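Local coordinates for uncharacterized protein (Novosphingobium aromaticivorans, PDB 3M7A), which is of unknown function but belongs to the DUF192 (COG1430) family and is probably exported from the cytoplasm, at residues G19-P24 with S38-T43; M63-N68 with L117-I122; A6-A11 with R33-S38; L57-G62 with E121-L126; G50-T55 with M77-I82. All blocks are in the same frame, centred on the assembly; numbering follows the deposited sequence.

Contact 1: G19-P24 with S38-T43; sequences GLQIVP and SELART
V23 and S38 face each other as a hydrogen-bonded pair of the antiparallel hairpin made by strands 21-29 and 32-41. Their amides and carbonyls exchange two nearly straight bonds, V23 N to S38 O and S38 N to V23 O, both 2.9 Å. The next pair, I22 with E39, is non-hydrogen-bonded and tight, its CA atoms 4.3 Å apart, with the I22 CA hydrogen directed at S38 O. Beyond it the strands separate. L40 N still reaches Q21 O, at 2.8 Å, but the N-H is bent to 142°, and a water takes over the following step, accepting from Q21 N and donating to L40 O.

The looser side is the one carrying Q21 and L40. These two side chains run side by side in the same direction, Q21 NE2 lying 3.8 Å from L40 CD1, and Q21 is exposed. On the other side E39 is buried; its OE1 is held by S18 and by a salt bridge to R54, and its chain crosses L20 at about a right angle. L20 CG is anti to the carbonyl carbon (chi1 -63°), and from that branch methyl CD2 rests 3.5 Å from L40 O.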
# COMPACT_ATOMS: atom_id res chain seq x y z
N GLY A 19 3.91 -16.05 2.58
CA GLY A 19 5.27 -16.30 2.13
C GLY A 19 5.94 -15.15 1.38
O GLY A 19 7.05 -15.32 0.91
N LEU A 20 5.25 -14.00 1.27
CA LEU A 20 5.80 -12.86 0.55
C LEU A 20 6.90 -12.19 1.40
O LEU A 20 6.89 -12.23 2.62
CB LEU A 20 4.71 -11.86 0.20
CG LEU A 20 3.62 -12.35 -0.74
CD1 LEU A 20 2.50 -11.30 -0.85
CD2 LEU A 20 4.15 -12.63 -2.16
N GLN A 21 7.85 -11.57 0.73
CA GLN A 21 8.84 -10.76 1.41
C GLN A 21 8.12 -9.59 2.09
O GLN A 21 7.20 -9.01 1.52
CB GLN A 21 9.86 -10.22 0.40
CG GLN A 21 11.05 -9.61 1.06
CD GLN A 21 12.07 -8.96 0.12
OE1 GLN A 21 13.13 -8.52 0.58
NE2 GLN A 21 11.76 -8.88 -1.18
N ILE A 22 8.57 -9.20 3.27
CA ILE A 22 8.11 -8.00 3.95
C ILE A 22 9.25 -7.00 3.93
O ILE A 22 10.37 -7.30 4.34
CB ILE A 22 7.72 -8.29 5.43
CG1 ILE A 22 6.57 -9.30 5.51
CG2 ILE A 22 7.41 -7.01 6.19
CD1 ILE A 22 6.38 -9.89 6.90
N VAL A 23 8.96 -5.80 3.43
CA VAL A 23 9.94 -4.75 3.29
C VAL A 23 9.42 -3.47 3.91
O VAL A 23 8.21 -3.19 3.89
CB VAL A 23 10.32 -4.53 1.80
CG1 VAL A 23 10.91 -5.82 1.17
CG2 VAL A 23 9.12 -4.00 1.00
N PRO A 24 10.31 -2.63 4.42
CA PRO A 24 9.86 -1.33 4.95
C PRO A 24 9.52 -0.36 3.82
O PRO A 24 10.27 -0.24 2.85
CB PRO A 24 11.07 -0.84 5.73
CG PRO A 24 12.23 -1.51 5.07
CD PRO A 24 11.73 -2.86 4.69
N SER A 38 5.61 -3.92 4.85
CA SER A 38 4.70 -4.25 3.77
C SER A 38 5.08 -5.53 3.04
O SER A 38 6.19 -5.69 2.59
CB SER A 38 4.69 -3.08 2.78
OG SER A 38 4.28 -1.89 3.41
N GLU A 39 4.11 -6.43 2.90
CA GLU A 39 4.27 -7.57 2.00
C GLU A 39 4.46 -7.05 0.58
O GLU A 39 3.71 -6.16 0.16
CB GLU A 39 3.02 -8.42 2.05
CG GLU A 39 2.93 -9.28 3.31
CD GLU A 39 1.54 -9.89 3.42
OE1 GLU A 39 1.35 -10.97 2.84
OE2 GLU A 39 0.62 -9.25 4.01
N LEU A 40 5.36 -7.67 -0.18
CA LEU A 40 5.68 -7.23 -1.53
C LEU A 40 5.02 -8.16 -2.53
O LEU A 40 5.39 -9.34 -2.64
CB LEU A 40 7.21 -7.21 -1.70
CG LEU A 40 7.79 -6.49 -2.91
CD1 LEU A 40 9.32 -6.48 -2.80
CD2 LEU A 40 7.34 -7.14 -4.21
N ALA A 41 4.05 -7.62 -3.24
CA ALA A 41 3.37 -8.35 -4.32
C ALA A 41 3.94 -7.84 -5.63
O ALA A 41 3.85 -6.65 -5.93
CB ALA A 41 1.87 -8.09 -4.26
N ARG A 42 4.53 -8.75 -6.39
CA ARG A 42 5.17 -8.37 -7.65
C ARG A 42 4.54 -8.96 -8.90
O ARG A 42 4.30 -8.25 -9.87
CB ARG A 42 6.64 -8.73 -7.64
CG ARG A 42 7.37 -7.91 -8.61
CD ARG A 42 8.80 -8.11 -8.62
NE ARG A 42 9.60 -7.58 -7.51
CZ ARG A 42 10.16 -6.36 -7.42
NH1 ARG A 42 9.91 -5.41 -8.31
NH2 ARG A 42 10.99 -6.12 -6.44
N THR A 43 4.30 -10.26 -8.94
CA THR A 43 3.77 -10.85 -10.15
C THR A 43 2.34 -10.37 -10.37
O THR A 43 1.66 -9.97 -9.41
CB THR A 43 3.80 -12.38 -10.15
OG1 THR A 43 2.83 -12.85 -9.19
CG2 THR A 43 5.19 -12.96 -9.84
O HOH W 1 7.42 -11.08 -2.17

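Contact 2: M63-N68 with L117-I122; sequences MIFLRN and LAVLEI
F65 and V119 sit opposite each other in a buried antiparallel strand pair, their CB atoms 4.0 Å apart. F65 CG is turned anti to the carbonyl carbon (chi1 -60°). From there the ring has V119 O at its edge, near its plane, and reaches past V119 to the next side chain on this face, E121. The extended E121 chain brings its carboxylate to the far end of the ring, where CD is 3.4 Å from F65 CE1; ring and carboxylate planes are 57° apart. F75 meets the F65 ring edge-to-face, and V119 also packs on I86 and F88.

On the other face the bumps are aliphatic and the hollows lie over the small residue A118. I64 CD1 lies between A118 CB and L120 CB, 4.1 Å from each, and over V119 O. L66 CD2 comes to A118 CB from the neighbouring position, at 3.8 Å, so two branched side chains close over one methyl group. W140 lies against L66 and A118. L120 CD1 in turn drops onto the backbone of selenomethionine M63, 3.7 Å from its O.

Five backbone hydrogen bonds run from M63 to R67, the straightest being E121 N to M63 O at 174°. At the far end L117 and A118 both face V89, forming a classic beta bulge at the start of strand 118-123, a central strand that pairs antiparallel with 61-66 on one side and 84-89 on the other in the mixed sheet.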
# COMPACT_ATOMS: atom_id res chain seq x y z
N MSE A 63 0.53 -3.68 2.31
CA MSE A 63 0.98 -4.48 1.17
C MSE A 63 1.40 -3.49 0.09
O MSE A 63 0.65 -2.56 -0.23
CB MSE A 63 -0.08 -5.43 0.64
CG MSE A 63 0.39 -6.30 -0.53
SE MSE A 63 -0.81 -7.69 -1.05
CE MSE A 63 -0.33 -8.99 0.32
N ILE A 64 2.59 -3.70 -0.47
CA ILE A 64 3.13 -2.88 -1.54
C ILE A 64 3.14 -3.72 -2.83
O ILE A 64 3.62 -4.86 -2.84
CB ILE A 64 4.54 -2.30 -1.17
CG1 ILE A 64 5.08 -1.34 -2.25
CG2 ILE A 64 5.56 -3.38 -0.90
CD1 ILE A 64 4.46 0.02 -2.23
N PHE A 65 2.58 -3.15 -3.89
CA PHE A 65 2.43 -3.76 -5.18
C PHE A 65 3.39 -3.04 -6.12
O PHE A 65 3.24 -1.84 -6.33
CB PHE A 65 1.00 -3.58 -5.69
CG PHE A 65 -0.10 -4.19 -4.82
CD1 PHE A 65 -0.40 -3.67 -3.58
CD2 PHE A 65 -0.89 -5.23 -5.31
CE1 PHE A 65 -1.42 -4.22 -2.83
CE2 PHE A 65 -1.91 -5.77 -4.55
CZ PHE A 65 -2.18 -5.26 -3.32
N LEU A 66 4.41 -3.72 -6.63
CA LEU A 66 5.47 -3.09 -7.43
C LEU A 66 5.28 -3.52 -8.87
O LEU A 66 5.20 -4.72 -9.17
CB LEU A 66 6.87 -3.47 -6.94
CG LEU A 66 7.25 -2.95 -5.57
CD1 LEU A 66 8.72 -3.35 -5.28
CD2 LEU A 66 7.00 -1.43 -5.42
N ARG A 67 5.18 -2.53 -9.74
CA ARG A 67 4.70 -2.77 -11.09
C ARG A 67 5.70 -2.42 -12.14
O ARG A 67 6.24 -1.34 -12.17
CB ARG A 67 3.44 -1.98 -11.34
CG ARG A 67 2.35 -2.35 -10.36
CD ARG A 67 1.18 -1.44 -10.43
NE ARG A 67 0.51 -1.38 -11.73
CZ ARG A 67 -0.32 -2.30 -12.19
NH1 ARG A 67 -0.60 -3.40 -11.49
NH2 ARG A 67 -0.91 -2.14 -13.35
N ASN A 68 5.92 -3.37 -13.04
CA ASN A 68 6.79 -3.17 -14.19
C ASN A 68 6.31 -4.09 -15.31
O ASN A 68 6.38 -5.31 -15.15
CB ASN A 68 8.26 -3.43 -13.88
CG ASN A 68 9.18 -3.00 -15.01
OD1 ASN A 68 8.71 -2.65 -16.10
ND2 ASN A 68 10.48 -3.02 -14.77
N LEU A 117 3.39 3.05 -10.84
CA LEU A 117 4.63 2.38 -10.49
C LEU A 117 4.45 1.45 -9.29
O LEU A 117 5.06 0.39 -9.22
CB LEU A 117 5.70 3.45 -10.21
CG LEU A 117 7.06 2.89 -9.79
CD1 LEU A 117 7.70 2.05 -10.90
CD2 LEU A 117 7.98 4.04 -9.40
N ALA A 118 3.65 1.88 -8.31
CA ALA A 118 3.44 1.09 -7.10
C ALA A 118 2.07 1.42 -6.52
O ALA A 118 1.50 2.46 -6.80
CB ALA A 118 4.55 1.37 -6.07
N VAL A 119 1.58 0.53 -5.68
CA VAL A 119 0.39 0.74 -4.89
C VAL A 119 0.69 0.29 -3.47
O VAL A 119 1.30 -0.74 -3.27
CB VAL A 119 -0.81 -0.06 -5.44
CG1 VAL A 119 -2.07 0.22 -4.63
CG2 VAL A 119 -1.05 0.29 -6.93
N LEU A 120 0.27 1.10 -2.49
CA LEU A 120 0.41 0.76 -1.09
C LEU A 120 -0.99 0.67 -0.50
O LEU A 120 -1.78 1.63 -0.57
CB LEU A 120 1.23 1.82 -0.37
CG LEU A 120 1.33 1.61 1.14
CD1 LEU A 120 2.14 0.34 1.50
CD2 LEU A 120 1.99 2.83 1.80
N GLU A 121 -1.31 -0.50 0.05
CA GLU A 121 -2.57 -0.69 0.78
C GLU A 121 -2.32 -0.72 2.29
O GLU A 121 -1.43 -1.41 2.76
CB GLU A 121 -3.26 -2.00 0.37
CG GLU A 121 -3.75 -1.98 -1.06
CD GLU A 121 -4.42 -3.25 -1.54
OE1 GLU A 121 -4.39 -4.27 -0.85
OE2 GLU A 121 -4.97 -3.19 -2.66
N ILE A 122 -3.10 0.08 3.00
CA ILE A 122 -3.07 0.17 4.45
C ILE A 122 -4.52 0.15 4.96
O ILE A 122 -5.47 0.20 4.19
CB ILE A 122 -2.33 1.45 4.91
CG1 ILE A 122 -3.07 2.73 4.51
CG2 ILE A 122 -0.89 1.42 4.40
CD1 ILE A 122 -2.37 4.01 5.02

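Contact 3: A6-A11 with R33-S38; sequences AAEAAA and RHVFRS
E8 with R33, and R37 with the carbonyls of A7, A10 and A11, make a polar surface contact in which the short N-terminal helix 6-9 and the residues after it lie against strand 32-41, the second strand of the 21-29/32-41 beta hairpin. Side chains from alternate strand positions, R33, V35 and R37, point to or reach the segment.

At one end R33 and E8 form a bidentate salt bridge. The two chains cross at about a right angle, and R33 presents its side-on edge: NE bonds OE1 at 2.9 Å and NH2 bonds OE2 at 2.7 Å, both almost straight. Both oxygens are met on their syn sides, but the carboxylate and guanidinium planes are 34° apart, a twisted version of the flat pair.

In the middle V35 provides the apolar part. Its CG1 packs against A7 CB at 4.0 Å and against the backbone at E8, while CG2 lies by the CB of E8; T5 also touches V35.

At the other end R37 gathers the backbone carbonyls where the helix gives out. Its chain is bent at chi2 and chi3, and the CD passes beside A7 CB, 3.7 Å away. The guanidinium then lies with three carbonyl oxygens around its edge, near its plane, so the positive charge of R37 probably interacts favourably with the carbonyl dipoles at the helix end. NH1 is shared between A7 O and A10 O, whereas NH2 goes to A11 O at 2.8 Å, from above that carbonyl's plane.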
# COMPACT_ATOMS: atom_id res chain seq x y z
N ALA A 6 12.10 1.77 14.38
CA ALA A 6 12.68 0.41 14.32
C ALA A 6 12.20 -0.35 13.07
O ALA A 6 13.00 -1.00 12.39
CB ALA A 6 12.33 -0.35 15.59
N ALA A 7 10.92 -0.19 12.74
CA ALA A 7 10.33 -0.84 11.57
C ALA A 7 10.98 -0.43 10.26
O ALA A 7 11.02 -1.20 9.31
CB ALA A 7 8.85 -0.57 11.51
N GLU A 8 11.47 0.81 10.20
CA GLU A 8 12.12 1.28 9.00
C GLU A 8 13.48 0.62 8.79
O GLU A 8 13.88 0.30 7.65
CB GLU A 8 12.26 2.81 8.99
CG GLU A 8 12.89 3.28 7.68
CD GLU A 8 12.93 4.76 7.48
OE1 GLU A 8 12.24 5.54 8.18
OE2 GLU A 8 13.66 5.15 6.56
N ALA A 9 14.22 0.48 9.90
CA ALA A 9 15.59 -0.01 9.89
C ALA A 9 15.69 -1.53 9.86
O ALA A 9 16.69 -2.08 9.38
CB ALA A 9 16.36 0.53 11.10
N ALA A 10 14.65 -2.22 10.32
CA ALA A 10 14.68 -3.68 10.39
C ALA A 10 14.81 -4.32 9.01
O ALA A 10 14.19 -3.87 8.04
CB ALA A 10 13.45 -4.19 11.09
N ALA A 11 15.61 -5.38 8.93
CA ALA A 11 15.85 -6.12 7.70
C ALA A 11 14.54 -6.67 7.12
O ALA A 11 13.57 -6.91 7.85
CB ALA A 11 16.80 -7.27 7.96
N ARG A 33 6.73 11.58 8.41
CA ARG A 33 7.21 10.34 7.84
C ARG A 33 6.51 9.19 8.51
O ARG A 33 6.54 9.07 9.73
CB ARG A 33 8.74 10.23 7.98
CG ARG A 33 9.35 8.95 7.39
CD ARG A 33 10.85 9.01 7.53
NE ARG A 33 11.62 8.02 6.78
CZ ARG A 33 12.01 8.14 5.52
NH1 ARG A 33 11.59 9.16 4.78
NH2 ARG A 33 12.86 7.26 5.00
N HIS A 34 5.90 8.34 7.68
CA HIS A 34 5.15 7.16 8.12
C HIS A 34 5.83 5.92 7.58
O HIS A 34 6.38 5.96 6.47
CB HIS A 34 3.71 7.21 7.60
CG HIS A 34 3.05 8.51 7.88
ND1 HIS A 34 2.49 8.81 9.10
CD2 HIS A 34 2.90 9.60 7.10
CE1 HIS A 34 2.02 10.04 9.06
NE2 HIS A 34 2.24 10.55 7.86
N VAL A 35 5.77 4.83 8.34
CA VAL A 35 6.49 3.61 8.00
C VAL A 35 5.55 2.41 8.09
O VAL A 35 4.84 2.25 9.08
CB VAL A 35 7.68 3.36 9.00
CG1 VAL A 35 8.46 2.12 8.58
CG2 VAL A 35 8.58 4.57 9.05
N PHE A 36 5.53 1.58 7.04
CA PHE A 36 4.71 0.38 6.97
C PHE A 36 5.58 -0.81 6.64
O PHE A 36 6.25 -0.80 5.62
CB PHE A 36 3.60 0.55 5.93
CG PHE A 36 2.75 1.75 6.18
CD1 PHE A 36 1.70 1.70 7.08
CD2 PHE A 36 3.01 2.97 5.56
CE1 PHE A 36 0.91 2.81 7.34
CE2 PHE A 36 2.25 4.10 5.82
CZ PHE A 36 1.19 4.02 6.70
N ARG A 37 5.51 -1.87 7.44
CA ARG A 37 6.13 -3.14 7.09
C ARG A 37 5.19 -3.83 6.10
O ARG A 37 4.10 -4.25 6.49
CB ARG A 37 6.32 -4.02 8.33
CG ARG A 37 7.18 -3.47 9.43
CD ARG A 37 8.58 -3.40 9.07
NE ARG A 37 9.17 -4.71 8.72
CZ ARG A 37 10.43 -4.88 8.36
NH1 ARG A 37 11.26 -3.82 8.27
NH2 ARG A 37 10.87 -6.11 8.03
N SER A 38 5.61 -3.92 4.85
CA SER A 38 4.70 -4.25 3.77
C SER A 38 5.08 -5.53 3.04
O SER A 38 6.19 -5.69 2.59
CB SER A 38 4.69 -3.08 2.78
OG SER A 38 4.28 -1.89 3.41

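Contact 4: L57-G62 with E121-L126; sequences LGDEEG and EINGGL
L57 and N123 meet just beyond the point where strands 61-66 and 118-123 part: G62 CA is still 3.1 Å from E121 O, but the type I turn G58-E61 and the type II turn N123-L126 lead the chains apart. A water fills the step beyond, donating to E61 O at 2.8 Å and accepting from N123 N at 2.9 Å.

N123 is the central side chain. Its CG is anti to the carbonyl carbon (chi1 -83°), and its ND2 makes two hydrogen bonds to the 57-62 segment. The one to L57 O is 2.9 Å long and fairly straight; the acceptor lies in the amide plane, while the nitrogen sits well above the plane of the L57 carbonyl. The other, to D59 OD1, is also 2.9 Å but more bent, and uses the anti lone pair of that oxygen. The carboxylate and amide planes are 67° apart, the two chains crossing at about a right angle. The L57 and N123 side chains pass one another, running opposite ways, with L57 CB 3.6 Å from N123 OD1.

L126, the first residue of helix 126-130, closes the far side: its CD2 is 3.5 Å from D59 O, and CD1 and CD2 both touch the D59 carboxylate, the two side chains crossing at a slant. F36 packs on L126 and on I122. Within 57-62, G58 N donates to E61 OE1, tying the turn across its own ends.

In this arrangement a side-chain amide at the start of one beta turn bonds the residue before the other turn and a carboxylate within it, at the end of the antiparallel strand pair 61-66 and 118-123.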
# COMPACT_ATOMS: atom_id res chain seq x y z
N LEU A 57 -4.99 -6.76 9.86
CA LEU A 57 -3.86 -5.99 9.33
C LEU A 57 -3.58 -4.91 10.37
O LEU A 57 -4.48 -4.19 10.79
CB LEU A 57 -4.20 -5.32 8.01
CG LEU A 57 -3.04 -4.59 7.29
CD1 LEU A 57 -1.98 -5.55 6.79
CD2 LEU A 57 -3.61 -3.72 6.16
N GLY A 58 -2.32 -4.79 10.77
CA GLY A 58 -1.94 -3.76 11.72
C GLY A 58 -1.75 -2.41 11.05
O GLY A 58 -1.45 -2.34 9.88
N ASP A 59 -1.87 -1.33 11.83
CA ASP A 59 -1.65 0.02 11.29
C ASP A 59 -0.21 0.21 10.86
O ASP A 59 0.09 1.11 10.08
CB ASP A 59 -2.01 1.09 12.33
CG ASP A 59 -3.50 1.37 12.45
OD1 ASP A 59 -4.30 0.82 11.66
OD2 ASP A 59 -3.86 2.16 13.35
N GLU A 60 0.68 -0.62 11.40
CA GLU A 60 2.10 -0.63 11.12
C GLU A 60 2.47 -1.45 9.89
O GLU A 60 3.65 -1.58 9.56
CB GLU A 60 2.84 -1.19 12.37
CG GLU A 60 2.85 -2.73 12.59
CD GLU A 60 1.57 -3.32 13.19
OE1 GLU A 60 0.62 -2.60 13.51
OE2 GLU A 60 1.55 -4.56 13.39
N GLU A 61 1.47 -2.10 9.30
CA GLU A 61 1.64 -3.04 8.19
C GLU A 61 0.95 -2.53 6.93
O GLU A 61 0.12 -1.64 6.96
CB GLU A 61 1.06 -4.41 8.59
CG GLU A 61 1.73 -5.03 9.80
CD GLU A 61 1.14 -6.37 10.17
OE1 GLU A 61 -0.10 -6.54 10.11
OE2 GLU A 61 1.92 -7.27 10.54
N GLY A 62 1.29 -3.14 5.81
CA GLY A 62 0.63 -2.86 4.56
C GLY A 62 0.95 -3.93 3.54
O GLY A 62 1.56 -4.95 3.85
N GLU A 121 -1.31 -0.50 0.05
CA GLU A 121 -2.57 -0.69 0.78
C GLU A 121 -2.32 -0.72 2.29
O GLU A 121 -1.43 -1.41 2.76
CB GLU A 121 -3.26 -2.00 0.37
CG GLU A 121 -3.75 -1.98 -1.06
CD GLU A 121 -4.42 -3.25 -1.54
OE1 GLU A 121 -4.39 -4.27 -0.85
OE2 GLU A 121 -4.97 -3.19 -2.66
N ILE A 122 -3.10 0.08 3.00
CA ILE A 122 -3.07 0.17 4.45
C ILE A 122 -4.52 0.15 4.96
O ILE A 122 -5.47 0.20 4.19
CB ILE A 122 -2.33 1.45 4.91
CG1 ILE A 122 -3.07 2.73 4.51
CG2 ILE A 122 -0.89 1.42 4.40
CD1 ILE A 122 -2.37 4.01 5.02
N ASN A 123 -4.69 0.08 6.26
CA ASN A 123 -6.02 -0.00 6.83
C ASN A 123 -6.92 1.16 6.42
O ASN A 123 -6.48 2.32 6.32
CB ASN A 123 -5.93 -0.04 8.36
CG ASN A 123 -5.65 -1.39 8.91
OD1 ASN A 123 -6.24 -2.37 8.47
ND2 ASN A 123 -4.80 -1.45 9.92
N GLY A 124 -8.18 0.85 6.23
CA GLY A 124 -9.15 1.83 5.83
C GLY A 124 -9.18 3.00 6.78
O GLY A 124 -9.24 2.81 8.00
N GLY A 125 -9.19 4.20 6.21
CA GLY A 125 -9.24 5.44 6.98
C GLY A 125 -7.92 5.93 7.51
O GLY A 125 -7.83 7.04 8.04
N LEU A 126 -6.88 5.11 7.41
CA LEU A 126 -5.62 5.44 8.03
C LEU A 126 -4.90 6.59 7.32
O LEU A 126 -4.20 7.36 7.96
CB LEU A 126 -4.72 4.17 8.18
CG LEU A 126 -3.43 4.31 8.98
CD1 LEU A 126 -3.69 4.79 10.42
CD2 LEU A 126 -2.70 2.97 9.01
O HOH W 2 -2.32 -0.54 7.78

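Contact 5: G50-T55 with M77-I82; sequences GLMFRT and MRNTVI
R78 O lies 3.4 Å from the CE methyl of selenomethionine M52, whose extended chain runs past it. The R78 guanidinium leads away to a salt bridge with E107. N79 comes next, at positive phi in the type II turn M77-T80. Its O accepts a hydrogen bond from F53 N at 2.8 Å, and its side chain, with CG anti to the carbonyl carbon (chi1 -64°), fits between M52 and F53. N79 CG is 3.6 Å from F53 CE1; the two side chains run alongside in the same direction, with amide and ring planes 27° apart. On the M52 side, N79 ND2 is 3.7 Å from SE.

The partner loop is a type II turn as well, L51-R54, so the contact pairs two beta turns from the loops preceding strands 61-66 and 84-89. T80 then lays OG1 near M52 CA and CG. V81 N donates to a water that in turn donates to L51 O and R54 O, linking V81 to the L51-R54 turn, while V81 CB touches R54 O at 3.5 Å. Last, I82 places CG2 3.6 Å from T55 O.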
# COMPACT_ATOMS: atom_id res chain seq x y z
N GLY A 50 -3.79 -9.75 -3.92
CA GLY A 50 -3.76 -8.65 -2.94
C GLY A 50 -3.91 -9.17 -1.53
O GLY A 50 -3.27 -10.15 -1.15
N LEU A 51 -4.78 -8.49 -0.79
CA LEU A 51 -5.08 -8.85 0.60
C LEU A 51 -6.41 -9.61 0.72
O LEU A 51 -7.03 -9.60 1.78
CB LEU A 51 -5.05 -7.60 1.49
CG LEU A 51 -3.67 -7.05 1.83
CD1 LEU A 51 -3.77 -5.64 2.43
CD2 LEU A 51 -2.96 -7.99 2.78
N MSE A 52 -6.83 -10.27 -0.35
CA MSE A 52 -8.01 -11.12 -0.27
C MSE A 52 -7.88 -12.08 0.91
O MSE A 52 -6.79 -12.60 1.23
CB MSE A 52 -8.17 -11.94 -1.55
CG MSE A 52 -8.66 -11.17 -2.74
SE MSE A 52 -8.97 -12.38 -4.21
CE MSE A 52 -9.60 -11.07 -5.46
N PHE A 53 -9.04 -12.29 1.55
CA PHE A 53 -9.23 -13.28 2.63
C PHE A 53 -8.63 -12.92 3.98
O PHE A 53 -8.94 -13.59 4.96
CB PHE A 53 -8.77 -14.69 2.23
CG PHE A 53 -9.28 -15.13 0.90
CD1 PHE A 53 -10.63 -15.29 0.69
CD2 PHE A 53 -8.41 -15.33 -0.16
CE1 PHE A 53 -11.11 -15.67 -0.56
CE2 PHE A 53 -8.88 -15.71 -1.41
CZ PHE A 53 -10.23 -15.87 -1.61
N ARG A 54 -7.80 -11.87 4.04
CA ARG A 54 -7.18 -11.49 5.30
C ARG A 54 -8.19 -10.91 6.25
O ARG A 54 -8.98 -10.07 5.85
CB ARG A 54 -6.13 -10.41 5.08
CG ARG A 54 -4.99 -10.85 4.27
CD ARG A 54 -4.17 -11.93 4.94
NE ARG A 54 -3.09 -12.31 4.03
CZ ARG A 54 -1.95 -11.64 3.92
NH1 ARG A 54 -1.70 -10.60 4.70
NH2 ARG A 54 -1.06 -12.03 3.03
N THR A 55 -8.19 -11.33 7.51
CA THR A 55 -9.15 -10.80 8.48
C THR A 55 -8.55 -9.76 9.42
O THR A 55 -9.27 -9.16 10.21
CB THR A 55 -9.81 -11.91 9.29
OG1 THR A 55 -8.79 -12.67 9.92
CG2 THR A 55 -10.65 -12.80 8.33
N MSE A 77 -12.42 -4.92 -4.48
CA MSE A 77 -12.45 -5.48 -3.15
C MSE A 77 -13.14 -6.84 -3.09
O MSE A 77 -13.50 -7.32 -2.02
CB MSE A 77 -13.09 -4.48 -2.18
CG MSE A 77 -12.29 -3.19 -2.02
SE MSE A 77 -10.61 -3.42 -1.07
CE MSE A 77 -11.38 -3.41 0.71
N ARG A 78 -13.26 -7.52 -4.23
CA ARG A 78 -13.74 -8.90 -4.22
C ARG A 78 -12.90 -9.72 -3.21
O ARG A 78 -11.66 -9.62 -3.21
CB ARG A 78 -13.71 -9.52 -5.62
CG ARG A 78 -14.16 -11.00 -5.62
CD ARG A 78 -14.42 -11.64 -6.96
NE ARG A 78 -15.73 -11.27 -7.52
CZ ARG A 78 -16.23 -11.77 -8.64
NH1 ARG A 78 -15.55 -12.66 -9.36
NH2 ARG A 78 -17.42 -11.38 -9.06
N ASN A 79 -13.58 -10.51 -2.37
CA ASN A 79 -12.94 -11.36 -1.36
C ASN A 79 -12.11 -10.64 -0.31
O ASN A 79 -11.43 -11.30 0.46
CB ASN A 79 -12.08 -12.46 -2.00
CG ASN A 79 -12.89 -13.44 -2.82
OD1 ASN A 79 -14.02 -13.79 -2.44
ND2 ASN A 79 -12.32 -13.91 -3.91
N THR A 80 -12.20 -9.32 -0.25
CA THR A 80 -11.46 -8.54 0.73
C THR A 80 -12.41 -8.19 1.86
O THR A 80 -13.44 -7.54 1.66
CB THR A 80 -10.78 -7.33 0.09
OG1 THR A 80 -9.97 -7.80 -1.01
CG2 THR A 80 -9.92 -6.56 1.09
N VAL A 81 -12.01 -8.64 3.04
CA VAL A 81 -12.83 -8.63 4.25
C VAL A 81 -12.68 -7.36 5.09
O VAL A 81 -13.59 -6.97 5.84
CB VAL A 81 -12.41 -9.85 5.13
CG1 VAL A 81 -13.20 -9.92 6.43
CG2 VAL A 81 -12.52 -11.14 4.31
N ILE A 82 -11.50 -6.74 5.00
CA ILE A 82 -11.18 -5.57 5.79
C ILE A 82 -11.16 -4.34 4.90
O ILE A 82 -10.78 -4.42 3.72
CB ILE A 82 -9.84 -5.73 6.54
CG1 ILE A 82 -8.66 -5.92 5.59
CG2 ILE A 82 -9.93 -6.89 7.53
CD1 ILE A 82 -7.28 -5.86 6.28
O HOH W 3 -9.25 -8.99 3.39

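Overall arrangement
From the N terminus, helix 6-9 folds back on strand 32-41 in contact 3, and contact 1 closes the 21-29/32-41 hairpin; their segments alternate along the chain, and they share S38. The chain then passes through 50-55, which waits for 77-82 in contact 5, and 57-62 and 63-68, which wait for strand 118-123 in contacts 4 and 2. Contact 5 therefore crosses both, while contacts 2 and 4 share E121 and I122 and close the longest loops. Strand 61-66 lies between 32-41 and 118-123, so contacts 1 and 3 are joined to 2 and 4 through one sheet. An E39-R54 salt bridge ties contact 1 to the surface loops of contact 5.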